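Local coordinates for lipoate-protein ligase, putative (Streptococcus pneumoniae, PDB 1VQZ) that is a putative member of the lipoate-protein ligase family, with a ligase A/B-type catalytic domain followed by a bacterial C-terminal domain, at residues F113-I118 with L214-K219; L161-D166 with N195-L200; D284-G289 with A299-L304; G293-A298 with I323-A328. All coordinates share one frame; numbering follows the deposited sequence. Where two conformers were deposited one is given.

Interaction 1: residues F113-I118 with L214-K219. With EDO (1,2-ethanediol), chain E.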
loop_
_atom_site.group_PDB
_atom_site.type_symbol
_atom_site.label_atom_id
_atom_site.label_comp_id
_atom_site.label_asym_id
_atom_site.label_seq_id
_atom_site.Cartn_x
_atom_site.Cartn_y
_atom_site.Cartn_z
ATOM N N PHE A 113 -11.395 -8.860 9.802
ATOM C CA PHE A 113 -11.155 -7.672 10.666
ATOM C C PHE A 113 -12.336 -6.709 10.640
ATOM O O PHE A 113 -12.637 -6.016 11.621
ATOM C CB PHE A 113 -9.883 -6.980 10.167
ATOM C CG PHE A 113 -9.542 -5.663 10.845
ATOM C CD1 PHE A 113 -9.273 -5.597 12.196
ATOM C CD2 PHE A 113 -9.456 -4.478 10.085
ATOM C CE1 PHE A 113 -8.901 -4.366 12.804
ATOM C CE2 PHE A 113 -9.102 -3.254 10.664
ATOM C CZ PHE A 113 -8.815 -3.182 12.027
ATOM N N SER A 114 -13.027 -6.710 9.511
ATOM C CA SER A 114 -14.064 -5.732 9.238
ATOM C C SER A 114 -15.231 -5.857 10.235
ATOM O O SER A 114 -15.848 -4.871 10.588
ATOM C CB SER A 114 -14.554 -5.935 7.802
ATOM O OG SER A 114 -15.479 -7.023 7.739
ATOM N N THR A 115 -15.528 -7.080 10.680
ATOM C CA THR A 115 -16.578 -7.290 11.662
ATOM C C THR A 115 -16.234 -6.651 13.009
ATOM O O THR A 115 -17.064 -5.894 13.552
ATOM C CB THR A 115 -16.996 -8.788 11.791
ATOM O OG1 THR A 115 -17.882 -9.099 10.710
ATOM C CG2 THR A 115 -17.739 -9.045 13.083
ATOM N N PRO A 116 -15.052 -6.979 13.566
ATOM C CA PRO A 116 -14.519 -6.253 14.723
ATOM C C PRO A 116 -14.568 -4.721 14.591
ATOM O O PRO A 116 -14.991 -4.053 15.545
ATOM C CB PRO A 116 -13.086 -6.766 14.834
ATOM C CG PRO A 116 -13.142 -8.131 14.290
ATOM C CD PRO A 116 -14.153 -8.091 13.177
ATOM N N VAL A 117 -14.210 -4.170 13.429
ATOM C CA VAL A 117 -14.335 -2.711 13.252
ATOM C C VAL A 117 -15.796 -2.276 13.349
ATOM O O VAL A 117 -16.090 -1.384 14.123
ATOM C CB VAL A 117 -13.691 -2.211 11.974
ATOM C CG1 VAL A 117 -13.810 -0.688 11.861
ATOM C CG2 VAL A 117 -12.203 -2.607 11.958
ATOM N N ILE A 118 -16.692 -2.960 12.619
ATOM C CA ILE A 118 -18.128 -2.605 12.532
ATOM C C ILE A 118 -18.756 -2.634 13.906
ATOM O O ILE A 118 -19.575 -1.765 14.258
ATOM C CB ILE A 118 -18.935 -3.593 11.609
ATOM C CG1 ILE A 118 -18.520 -3.515 10.132
ATOM C CG2 ILE A 118 -20.453 -3.372 11.710
ATOM C CD1 ILE A 118 -18.169 -2.154 9.627
ATOM N N LEU A 214 -8.323 -3.391 19.677
ATOM C CA LEU A 214 -7.461 -4.473 20.143
ATOM C C LEU A 214 -8.244 -5.281 21.160
ATOM O O LEU A 214 -8.253 -6.524 21.090
ATOM C CB LEU A 214 -6.150 -3.943 20.749
ATOM C CG LEU A 214 -5.180 -5.042 21.224
ATOM C CD1 LEU A 214 -4.707 -5.900 20.038
ATOM C CD2 LEU A 214 -3.960 -4.492 21.958
ATOM N N GLU A 215 -8.921 -4.607 22.087
ATOM C CA GLU A 215 -9.747 -5.330 23.094
ATOM C C GLU A 215 -10.805 -6.207 22.391
ATOM O O GLU A 215 -11.028 -7.380 22.753
ATOM C CB GLU A 215 -10.405 -4.365 24.115
ATOM C CG GLU A 215 -9.513 -4.008 25.347
ATOM C CD GLU A 215 -9.013 -5.257 26.177
ATOM O OE1 GLU A 215 -9.877 -6.051 26.662
ATOM O OE2 GLU A 215 -7.765 -5.432 26.341
ATOM N N TYR A 216 -11.440 -5.669 21.352
ATOM C CA TYR A 216 -12.334 -6.510 20.576
ATOM C C TYR A 216 -11.646 -7.731 19.968
ATOM O O TYR A 216 -12.202 -8.851 20.010
ATOM C CB TYR A 216 -13.025 -5.723 19.465
ATOM C CG TYR A 216 -14.196 -6.478 18.877
ATOM C CD1 TYR A 216 -13.995 -7.493 17.931
ATOM C CD2 TYR A 216 -15.496 -6.221 19.293
ATOM C CE1 TYR A 216 -15.071 -8.215 17.395
ATOM C CE2 TYR A 216 -16.586 -6.943 18.751
ATOM C CZ TYR A 216 -16.355 -7.935 17.807
ATOM O OH TYR A 216 -17.415 -8.615 17.264
HETATM N N MSE A 217 -10.456 -7.526 19.400
HETATM C CA MSE A 217 -9.744 -8.614 18.714
HETATM C C MSE A 217 -9.441 -9.741 19.690
HETATM O O MSE A 217 -9.629 -10.932 19.364
HETATM C CB MSE A 217 -8.480 -8.092 18.026
HETATM C CG MSE A 217 -8.811 -7.345 16.713
HETATM SE SE MSE A 217 -9.504 -8.543 15.227
HETATM C CE MSE A 217 -7.841 -9.447 14.802
ATOM N N LYS A 218 -9.041 -9.341 20.901
ATOM C CA LYS A 218 -8.696 -10.251 21.981
ATOM C C LYS A 218 -9.902 -11.094 22.416
ATOM O O LYS A 218 -9.767 -12.276 22.791
ATOM C CB LYS A 218 -8.073 -9.476 23.174
ATOM C CG LYS A 218 -6.610 -9.129 22.908
ATOM C CD LYS A 218 -6.049 -7.961 23.682
ATOM C CE LYS A 218 -5.367 -8.369 24.952
ATOM N NZ LYS A 218 -4.706 -7.216 25.609
ATOM N N LYS A 219 -11.078 -10.496 22.300
ATOM C CA LYS A 219 -12.307 -11.121 22.722
ATOM C C LYS A 219 -12.711 -12.122 21.646
ATOM O O LYS A 219 -13.080 -13.246 21.938
ATOM C CB LYS A 219 -13.383 -10.042 22.928
ATOM C CG LYS A 219 -14.272 -10.300 24.121
HETATM C C1 EDO E . -5.411 -2.815 24.770
HETATM O O1 EDO E . -6.710 -2.608 25.301
HETATM C C2 EDO E . -4.357 -2.468 25.811
HETATM O O2 EDO E . -3.068 -2.955 25.370
#
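Pro116 and Tyr216 meet where two helical segments pass at 9.6 Å between axes, their N-to-C directions 124° apart. Pro116 CB and CA approach the CD1-CE1 side of the Tyr216 ring. Pro116 CB is 3.3 Å from Tyr216 CD1, and the two side chains cross at about a right angle. CG of Tyr216 is anti to its backbone N (chi1 -166°), which brings it to 4.2 Å from Pro116 CA. Pro116 O sits over the centre of the same ring, 4.2 Å above its plane. The phenol hydroxyl reaches past Thr115 to a hydrogen bond with Asn119, one turn further on. Met217, modelled as selenomethionine, touches both Pro116 and Phe113. Its chain bends twice, and SE comes 3.8 Å from Pro116 CG. SE also lies at the edge of the Phe113 ring, 4.2 Å from CD1. The contact across the pair is therefore apolar. It joins helix 110-123 to helix 206-220. Phe113 continues inward to stack on Tyr96 of strand 93-101, while Val117 packs on Leu136 of strand 135-138.

Interaction 2: residues L161-D166 with N195-L200. With EDO (1,2-ethanediol), chain R.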
loop_
_atom_site.group_PDB
_atom_site.type_symbol
_atom_site.label_atom_id
_atom_site.label_comp_id
_atom_site.label_asym_id
_atom_site.label_seq_id
_atom_site.Cartn_x
_atom_site.Cartn_y
_atom_site.Cartn_z
ATOM N N LEU A 161 -7.268 3.603 8.939
ATOM C CA LEU A 161 -8.562 4.018 9.470
ATOM C C LEU A 161 -8.470 5.524 9.745
ATOM O O LEU A 161 -7.586 5.975 10.483
ATOM C CB LEU A 161 -8.842 3.261 10.762
ATOM C CG LEU A 161 -9.158 1.776 10.577
ATOM C CD1 LEU A 161 -8.709 0.952 11.768
ATOM C CD2 LEU A 161 -10.658 1.584 10.363
ATOM N N LEU A 162 -9.346 6.297 9.105
ATOM C CA LEU A 162 -9.337 7.765 9.231
ATOM C C LEU A 162 -10.099 8.119 10.483
ATOM O O LEU A 162 -11.314 8.059 10.503
ATOM C CB LEU A 162 -9.969 8.472 8.021
ATOM C CG LEU A 162 -9.456 8.056 6.628
ATOM C CD1 LEU A 162 -10.215 8.813 5.512
ATOM C CD2 LEU A 162 -7.974 8.260 6.526
ATOM N N PHE A 163 -9.346 8.469 11.536
ATOM C CA PHE A 163 -9.941 8.828 12.766
ATOM C C PHE A 163 -10.129 10.336 12.878
ATOM O O PHE A 163 -11.248 10.792 13.145
ATOM C CB PHE A 163 -9.217 8.200 13.954
ATOM C CG PHE A 163 -9.935 8.428 15.249
ATOM C CD1 PHE A 163 -9.691 9.578 15.998
ATOM C CD2 PHE A 163 -10.885 7.518 15.683
ATOM C CE1 PHE A 163 -10.428 9.801 17.161
ATOM C CE2 PHE A 163 -11.614 7.737 16.821
ATOM C CZ PHE A 163 -11.392 8.873 17.551
ATOM N N ASP A 164 -9.074 11.105 12.659
ATOM C CA ASP A 164 -9.202 12.574 12.580
ATOM C C ASP A 164 -8.056 13.175 11.778
ATOM O O ASP A 164 -7.370 14.105 12.204
ATOM C CB ASP A 164 -9.269 13.211 13.986
ATOM C CG ASP A 164 -9.744 14.692 13.976
ATOM O OD1 ASP A 164 -10.247 15.220 12.944
ATOM O OD2 ASP A 164 -9.678 15.320 15.074
ATOM N N VAL A 165 -7.836 12.601 10.611
ATOM C CA VAL A 165 -6.753 12.986 9.765
ATOM C C VAL A 165 -7.050 14.375 9.189
ATOM O O VAL A 165 -8.212 14.701 8.866
ATOM C CB VAL A 165 -6.573 11.937 8.634
ATOM C CG1 VAL A 165 -5.353 12.283 7.734
ATOM C CG2 VAL A 165 -6.428 10.551 9.249
ATOM N N ASP A 166 -6.022 15.185 9.015
ATOM C CA ASP A 166 -6.170 16.424 8.235
ATOM C C ASP A 166 -6.225 16.045 6.759
ATOM O O ASP A 166 -5.220 15.676 6.151
ATOM C CB ASP A 166 -5.032 17.373 8.571
ATOM C CG ASP A 166 -5.191 18.750 7.948
ATOM O OD1 ASP A 166 -6.110 18.979 7.113
ATOM O OD2 ASP A 166 -4.345 19.599 8.295
ATOM N N ASN A 195 -13.967 11.117 8.567
ATOM C CA ASN A 195 -13.214 10.757 9.740
ATOM C C ASN A 195 -14.168 10.215 10.797
ATOM O O ASN A 195 -15.291 10.717 10.983
ATOM C CB ASN A 195 -12.445 11.988 10.260
ATOM C CG ASN A 195 -11.109 12.185 9.566
ATOM O OD1 ASN A 195 -10.248 11.334 9.644
ATOM N ND2 ASN A 195 -10.930 13.321 8.898
ATOM N N ILE A 196 -13.741 9.158 11.463
ATOM C CA ILE A 196 -14.538 8.541 12.519
ATOM C C ILE A 196 -14.982 9.590 13.536
ATOM O O ILE A 196 -16.174 9.626 13.905
ATOM C CB ILE A 196 -13.788 7.339 13.190
ATOM C CG1 ILE A 196 -13.613 6.208 12.161
ATOM C CG2 ILE A 196 -14.580 6.838 14.446
ATOM C CD1 ILE A 196 -12.534 5.209 12.441
ATOM N N ILE A 197 -14.066 10.466 13.967
ATOM C CA ILE A 197 -14.380 11.416 15.064
ATOM C C ILE A 197 -15.645 12.266 14.775
ATOM O O ILE A 197 -16.406 12.623 15.670
ATOM C CB ILE A 197 -13.162 12.346 15.384
ATOM C CG1 ILE A 197 -13.251 12.901 16.809
ATOM C CG2 ILE A 197 -13.054 13.485 14.367
ATOM C CD1 ILE A 197 -12.030 13.663 17.240
ATOM N N ASN A 198 -15.890 12.522 13.504
ATOM C CA ASN A 198 -17.026 13.290 13.078
ATOM C C ASN A 198 -18.319 12.524 13.110
ATOM O O ASN A 198 -19.363 13.107 13.020
ATOM C CB ASN A 198 -16.775 13.818 11.670
ATOM C CG ASN A 198 -15.628 14.819 11.636
ATOM O OD1 ASN A 198 -15.422 15.583 12.609
ATOM N ND2 ASN A 198 -14.890 14.848 10.523
ATOM N N GLU A 199 -18.248 11.208 13.219
ATOM C CA GLU A 199 -19.447 10.384 13.200
ATOM C C GLU A 199 -19.828 9.921 14.626
ATOM O O GLU A 199 -20.964 9.505 14.872
ATOM C CB GLU A 199 -19.200 9.187 12.287
ATOM C CG GLU A 199 -18.755 9.537 10.887
ATOM C CD GLU A 199 -19.780 10.324 10.096
ATOM O OE1 GLU A 199 -20.935 10.426 10.555
ATOM O OE2 GLU A 199 -19.419 10.824 9.000
ATOM N N LEU A 200 -18.845 9.968 15.532
ATOM C CA LEU A 200 -19.037 9.578 16.919
ATOM C C LEU A 200 -19.938 10.557 17.666
ATOM O O LEU A 200 -19.623 11.737 17.745
ATOM C CB LEU A 200 -17.701 9.528 17.651
ATOM C CG LEU A 200 -16.735 8.429 17.263
ATOM C CD1 LEU A 200 -15.380 8.718 17.888
ATOM C CD2 LEU A 200 -17.246 7.080 17.728
HETATM C C1 EDO R . -21.404 14.400 9.583
HETATM O O1 EDO R . -20.109 13.949 9.151
HETATM C C2 EDO R . -22.259 13.243 10.118
HETATM O O2 EDO R . -22.605 12.301 9.085
#
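Asn195 presents its side-chain amide to the backbone of Val165 and bonds it twice. Val165 N donates to Asn195 OD1 at 2.9 Å, from above the plane of that carbonyl. Asn195 ND2 returns a bond to Val165 O at 3.0 Å, in the carbonyl plane and on a lone pair. Ile196 N donates to Leu162 O at 2.8 Å, nearly straight at 169°, and Ile197 N donates to Phe163 O at 3.0 Å. The Phe163 ring, whose CB points away, comes back to Ile196, Ile197 and Leu200. Its CD2 is 3.8 Å from Ile196 CB, and CZ is 4.0 Å from Leu200 CD1. Asp164 CG rests 3.5 Å from Ile197 CG2. Further out, Phe143 and Phe209 pack on Ile196, and Asn92 holds the backbone of Phe163 and Asp164. Four directed bonds thus tie the end of strand 154-162 and the loop after it to the loop before helix 206-220. The buried asparagine uses both OD1 and ND2 in bonds to the main chain of Val165.

Interaction 3: residues D284-G289 with A299-L304. With EDO (1,2-ethanediol), chain D.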
loop_
_atom_site.group_PDB
_atom_site.type_symbol
_atom_site.label_atom_id
_atom_site.label_comp_id
_atom_site.label_asym_id
_atom_site.label_seq_id
_atom_site.Cartn_x
_atom_site.Cartn_y
_atom_site.Cartn_z
ATOM N N ASP A 284 16.444 -4.056 -21.303
ATOM C CA ASP A 284 16.006 -3.863 -19.928
ATOM C C ASP A 284 14.709 -3.079 -19.931
ATOM O O ASP A 284 14.368 -2.441 -20.940
ATOM C CB ASP A 284 17.068 -3.147 -19.082
ATOM C CG ASP A 284 17.110 -3.657 -17.617
ATOM O OD1 ASP A 284 16.129 -4.236 -17.113
ATOM O OD2 ASP A 284 18.146 -3.480 -16.955
ATOM N N ILE A 285 13.949 -3.198 -18.841
ATOM C CA ILE A 285 12.704 -2.467 -18.692
ATOM C C ILE A 285 12.415 -2.238 -17.219
ATOM O O ILE A 285 12.753 -3.082 -16.359
ATOM C CB ILE A 285 11.561 -3.203 -19.413
ATOM C CG1 ILE A 285 10.268 -2.394 -19.456
ATOM C CG2 ILE A 285 11.247 -4.536 -18.749
ATOM C CD1 ILE A 285 9.234 -3.032 -20.378
ATOM N N LYS A 286 11.836 -1.081 -16.913
ATOM C CA LYS A 286 11.381 -0.771 -15.549
ATOM C C LYS A 286 10.064 -0.008 -15.653
ATOM O O LYS A 286 9.884 0.860 -16.530
ATOM C CB LYS A 286 12.438 0.046 -14.771
ATOM C CG LYS A 286 12.141 0.034 -13.253
ATOM C CD LYS A 286 13.180 0.564 -12.390
ATOM C CE LYS A 286 12.842 0.348 -10.918
ATOM N NZ LYS A 286 13.190 -1.009 -10.371
ATOM N N ILE A 287 9.109 -0.393 -14.808
ATOM C CA ILE A 287 7.759 0.108 -14.860
ATOM C C ILE A 287 7.425 0.786 -13.552
ATOM O O ILE A 287 7.583 0.188 -12.458
ATOM C CB ILE A 287 6.787 -1.019 -15.159
ATOM C CG1 ILE A 287 7.168 -1.697 -16.510
ATOM C CG2 ILE A 287 5.331 -0.536 -15.185
ATOM C CD1 ILE A 287 6.441 -2.996 -16.752
ATOM N N TYR A 288 6.969 2.029 -13.668
ATOM C CA TYR A 288 6.514 2.830 -12.538
ATOM C C TYR A 288 5.041 3.151 -12.690
ATOM O O TYR A 288 4.480 3.065 -13.784
ATOM C CB TYR A 288 7.245 4.168 -12.489
ATOM C CG TYR A 288 8.704 4.099 -12.177
ATOM C CD1 TYR A 288 9.605 3.698 -13.151
ATOM C CD2 TYR A 288 9.195 4.476 -10.943
ATOM C CE1 TYR A 288 10.950 3.637 -12.903
ATOM C CE2 TYR A 288 10.570 4.397 -10.670
ATOM C CZ TYR A 288 11.442 3.992 -11.680
ATOM O OH TYR A 288 12.804 3.916 -11.489
ATOM N N GLY A 289 4.419 3.562 -11.583
ATOM C CA GLY A 289 3.037 3.995 -11.634
ATOM C C GLY A 289 2.330 3.904 -10.307
ATOM O O GLY A 289 2.932 3.526 -9.260
ATOM N N ALA A 299 7.981 -9.122 -11.850
ATOM C CA ALA A 299 7.606 -10.308 -12.620
ATOM C C ALA A 299 7.190 -10.011 -14.058
ATOM O O ALA A 299 7.472 -10.784 -14.955
ATOM C CB ALA A 299 6.509 -11.086 -11.911
ATOM N N VAL A 300 6.543 -8.886 -14.291
ATOM C CA VAL A 300 6.180 -8.478 -15.641
ATOM C C VAL A 300 7.421 -7.980 -16.426
ATOM O O VAL A 300 7.661 -8.384 -17.588
ATOM C CB VAL A 300 5.069 -7.414 -15.593
ATOM C CG1 VAL A 300 4.672 -6.965 -16.980
ATOM C CG2 VAL A 300 3.851 -7.946 -14.804
ATOM N N GLU A 301 8.216 -7.120 -15.789
ATOM C CA GLU A 301 9.540 -6.742 -16.307
ATOM C C GLU A 301 10.277 -8.004 -16.726
ATOM O O GLU A 301 10.845 -8.040 -17.806
ATOM C CB GLU A 301 10.350 -5.986 -15.246
ATOM C CG GLU A 301 9.735 -4.625 -14.884
ATOM C CD GLU A 301 10.279 -4.010 -13.589
ATOM O OE1 GLU A 301 11.115 -4.642 -12.899
ATOM O OE2 GLU A 301 9.827 -2.904 -13.238
ATOM N N ASP A 302 10.235 -9.057 -15.893
ATOM C CA ASP A 302 11.050 -10.248 -16.166
ATOM C C ASP A 302 10.621 -10.990 -17.434
ATOM O O ASP A 302 11.465 -11.450 -18.193
ATOM C CB ASP A 302 11.063 -11.188 -14.973
ATOM C CG ASP A 302 11.860 -10.637 -13.784
ATOM O OD1 ASP A 302 12.583 -9.611 -13.913
ATOM O OD2 ASP A 302 11.737 -11.236 -12.707
ATOM N N VAL A 303 9.322 -11.052 -17.677
ATOM C CA VAL A 303 8.772 -11.739 -18.831
ATOM C C VAL A 303 8.971 -10.926 -20.101
ATOM O O VAL A 303 8.929 -11.478 -21.179
ATOM C CB VAL A 303 7.255 -12.140 -18.637
ATOM C CG1 VAL A 303 6.306 -10.965 -18.695
ATOM C CG2 VAL A 303 6.817 -13.147 -19.708
ATOM N N LEU A 304 9.215 -9.623 -19.985
ATOM C CA LEU A 304 9.328 -8.779 -21.177
ATOM C C LEU A 304 10.753 -8.627 -21.669
ATOM O O LEU A 304 10.994 -8.304 -22.831
ATOM C CB LEU A 304 8.694 -7.408 -20.926
ATOM C CG LEU A 304 7.153 -7.404 -20.911
ATOM C CD1 LEU A 304 6.635 -6.037 -20.652
ATOM C CD2 LEU A 304 6.502 -7.984 -22.178
HETATM C C1 EDO D . 9.349 1.472 -9.703
HETATM O O1 EDO D . 8.844 0.194 -10.009
HETATM C C2 EDO D . 10.032 1.499 -8.350
HETATM O O2 EDO D . 11.165 0.677 -8.392
HETATM O O HOH W 1 10.151 -2.032 -10.739
HETATM O O HOH W 2 13.169 -3.717 -11.369
#
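Glu301 reaches from helix 298-304 to an edge strand, 281-289, of a small mixed sheet, in a helix-on-sheet packing within the C-terminal domain. The helix runs nearly antiparallel to the strand, at 155°, with the axes 8.0 Å apart. Glu301 CG is anti to its carbonyl carbon (chi1 -66°), and the rest of the chain is extended. Glu301 and Ile287 run antiparallel past one another, with Glu301 CG 4.1 Å from Ile287 CD1. Ile285 and Ile287 both point toward the helix. Ile285 CG2 packs 3.9 Å from Glu301 CB, while its CD1 packs against Leu304 CD1 at 4.0 Å. Val339 of helix 332-339 touches both Ile285 and Leu304. Lys286 points the other way, but two waters join its bent end to the glutamate. One links NZ to OE2 and the other NZ to OE1. Ammonium and carboxylate do not touch, but their charges probably help each other. Ile287 N donates to Glu301 OE2 at 3.0 Å, meeting it on the anti side, 27° out of the carboxylate plane.

Interaction 4: residues G293-A298 with I323-A328. With EDO (1,2-ethanediol), chain S.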
loop_
_atom_site.group_PDB
_atom_site.type_symbol
_atom_site.label_atom_id
_atom_site.label_comp_id
_atom_site.label_asym_id
_atom_site.label_seq_id
_atom_site.Cartn_x
_atom_site.Cartn_y
_atom_site.Cartn_z
ATOM N N GLY A 293 -1.340 -3.744 -7.844
ATOM C CA GLY A 293 -1.274 -5.165 -8.035
ATOM C C GLY A 293 -0.837 -5.760 -6.718
ATOM O O GLY A 293 -0.045 -5.161 -5.944
ATOM N N ILE A 294 -1.336 -6.946 -6.454
ATOM C CA ILE A 294 -1.029 -7.655 -5.187
ATOM C C ILE A 294 0.439 -8.088 -5.112
ATOM O O ILE A 294 1.006 -8.162 -4.032
ATOM C CB ILE A 294 -1.934 -8.899 -5.001
ATOM C CG1 ILE A 294 -3.368 -8.489 -4.711
ATOM C CG2 ILE A 294 -1.474 -9.731 -3.828
ATOM C CD1 ILE A 294 -4.352 -9.613 -5.016
ATOM N N GLU A 295 1.014 -8.403 -6.265
ATOM C CA GLU A 295 2.425 -8.800 -6.442
ATOM C C GLU A 295 3.188 -7.768 -7.222
ATOM O O GLU A 295 2.626 -7.090 -8.062
ATOM C CB GLU A 295 2.567 -10.138 -7.181
ATOM C CG GLU A 295 1.841 -11.232 -6.501
ATOM C CD GLU A 295 2.263 -12.616 -6.955
ATOM O OE1 GLU A 295 3.430 -12.976 -6.780
ATOM O OE2 GLU A 295 1.395 -13.357 -7.409
ATOM N N ASP A 296 4.475 -7.689 -6.893
ATOM C CA ASP A 296 5.479 -6.790 -7.487
ATOM C C ASP A 296 5.553 -6.905 -9.029
ATOM O O ASP A 296 5.622 -8.001 -9.580
ATOM C CB ASP A 296 6.836 -7.125 -6.893
ATOM C CG ASP A 296 7.828 -5.998 -7.005
ATOM O OD1 ASP A 296 8.215 -5.646 -8.124
ATOM O OD2 ASP A 296 8.250 -5.491 -5.943
ATOM N N VAL A 297 5.541 -5.754 -9.678
ATOM C CA VAL A 297 5.605 -5.622 -11.142
ATOM C C VAL A 297 6.929 -6.155 -11.742
ATOM O O VAL A 297 7.018 -6.369 -12.949
ATOM C CB VAL A 297 5.264 -4.142 -11.613
ATOM C CG1 VAL A 297 6.448 -3.243 -11.520
ATOM C CG2 VAL A 297 4.731 -4.122 -13.012
ATOM N N ALA A 298 7.914 -6.454 -10.897
ATOM C CA ALA A 298 9.178 -7.055 -11.361
ATOM C C ALA A 298 8.971 -8.297 -12.211
ATOM O O ALA A 298 9.707 -8.491 -13.187
ATOM C CB ALA A 298 10.089 -7.401 -10.190
ATOM N N ILE A 323 -2.262 -11.233 -15.499
ATOM C CA ILE A 323 -2.045 -9.805 -15.495
ATOM C C ILE A 323 -2.712 -9.172 -14.277
ATOM O O ILE A 323 -2.246 -8.109 -13.772
ATOM C CB ILE A 323 -2.558 -9.122 -16.819
ATOM C CG1 ILE A 323 -1.954 -7.727 -16.996
ATOM C CG2 ILE A 323 -4.085 -9.049 -16.852
ATOM C CD1 ILE A 323 -0.462 -7.716 -17.362
ATOM N N THR A 324 -3.756 -9.836 -13.785
ATOM C CA THR A 324 -4.556 -9.294 -12.688
ATOM C C THR A 324 -3.797 -9.287 -11.367
ATOM O O THR A 324 -4.168 -8.531 -10.440
ATOM C CB THR A 324 -5.905 -10.034 -12.521
ATOM O OG1 THR A 324 -5.717 -11.399 -12.065
ATOM C CG2 THR A 324 -6.601 -10.032 -13.856
ATOM N N ARG A 325 -2.700 -10.051 -11.292
ATOM C CA ARG A 325 -1.868 -10.034 -10.086
ATOM C C ARG A 325 -1.054 -8.783 -10.029
ATOM O O ARG A 325 -0.586 -8.438 -8.958
ATOM C CB ARG A 325 -0.939 -11.240 -10.040
ATOM C CG ARG A 325 -1.654 -12.601 -10.065
ATOM C CD ARG A 325 -2.408 -12.828 -8.767
ATOM N NE ARG A 325 -1.512 -13.168 -7.663
ATOM C CZ ARG A 325 -1.897 -13.369 -6.401
ATOM N NH1 ARG A 325 -3.179 -13.264 -6.045
ATOM N NH2 ARG A 325 -0.997 -13.704 -5.493
ATOM N N TYR A 326 -0.877 -8.117 -11.172
ATOM C CA TYR A 326 0.101 -6.999 -11.306
ATOM C C TYR A 326 -0.529 -5.634 -11.562
ATOM O O TYR A 326 -0.014 -4.592 -11.071
ATOM C CB TYR A 326 1.110 -7.351 -12.408
ATOM C CG TYR A 326 1.767 -8.676 -12.122
ATOM C CD1 TYR A 326 2.672 -8.804 -11.064
ATOM C CD2 TYR A 326 1.425 -9.813 -12.850
ATOM C CE1 TYR A 326 3.250 -10.026 -10.777
ATOM C CE2 TYR A 326 1.985 -11.043 -12.581
ATOM C CZ TYR A 326 2.875 -11.155 -11.535
ATOM O OH TYR A 326 3.390 -12.370 -11.233
ATOM N N PHE A 327 -1.573 -5.620 -12.392
ATOM C CA PHE A 327 -2.270 -4.376 -12.764
ATOM C C PHE A 327 -3.768 -4.573 -12.646
ATOM O O PHE A 327 -4.414 -5.004 -13.579
ATOM C CB PHE A 327 -1.918 -3.896 -14.183
ATOM C CG PHE A 327 -0.434 -3.828 -14.491
ATOM C CD1 PHE A 327 0.225 -4.912 -15.062
ATOM C CD2 PHE A 327 0.272 -2.662 -14.319
ATOM C CE1 PHE A 327 1.592 -4.837 -15.396
ATOM C CE2 PHE A 327 1.596 -2.580 -14.642
ATOM C CZ PHE A 327 2.275 -3.686 -15.172
ATOM N N ALA A 328 -4.322 -4.305 -11.476
ATOM C CA ALA A 328 -5.770 -4.471 -11.290
ATOM C C ALA A 328 -6.531 -3.432 -12.138
ATOM O O ALA A 328 -6.225 -2.224 -12.113
ATOM C CB ALA A 328 -6.156 -4.373 -9.796
HETATM C C1 EDO S . 10.634 -2.739 -7.640
HETATM O O1 EDO S . 10.173 -3.834 -8.531
HETATM C C2 EDO S . 9.582 -1.886 -6.890
HETATM O O2 EDO S . 9.899 -1.337 -5.576
HETATM O O HOH W 3 -3.687 -7.645 -8.005
HETATM O O HOH W 4 2.198 -4.484 -9.367
HETATM O O HOH W 5 4.755 -12.557 -9.118
HETATM O O HOH W 6 1.748 -14.480 -9.992
#
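Two loops of the C-terminal domain meet here: Gly293-Ala298, which leads into helix 298-304, and Ile323-Ala328, which precedes helix 332-339. Glu295 and Arg325 form a salt bridge between them. Arg325 grips side-on, NE at 2.9 Å and NH2 at 3.1 Å, both to Glu295 OE2. Its chain is bent at chi2 and chi3 (-69° and -75°), and chi3 places NE at that oxygen. OE2 lies in the guanidinium plane, but the carboxylate is turned 80° from it. NE meets the anti lone pair, while NH2 comes from above the carboxylate plane. Glu295 N donates to Arg325 O at 3.1 Å. Gly293 CA makes a CA-H...O contact with Tyr326 O at 3.3 Å. Val297 CG2 touches Phe327 CZ. Asp296 OD1 caps Ala298 N at the helix start. Tyr150 makes a cation-pi contact with Arg325. Two waters link the Tyr326 hydroxyl to the carboxylate, one at each oxygen. Glu295 OE2 thus takes two arginine N-H groups and a water, which probably keeps the carboxylate charged.

From the N terminus, residues 113-118 open the first loop, which closes when 214-219 packs back on them. Interaction 2 lies within that loop and closes a shorter one of its own, from 161-166 to 195-200. The two touch where Phe113 and Val117 pack on Leu161, so helix 110-123, helix 206-220 and strand 154-162 share one core. Interactions 3 and 4 follow in the C-terminal part of the chain. Residues 299-304 close back on 284-289, and 323-328 on 293-298, so the two loops overlap and cross. They touch where Ala299 and Val300 meet Tyr326, binding strand 281-289, helix 298-304 and the loop before helix 332-339 together. The centres of interactions 1 and 3 are about 39 Å apart.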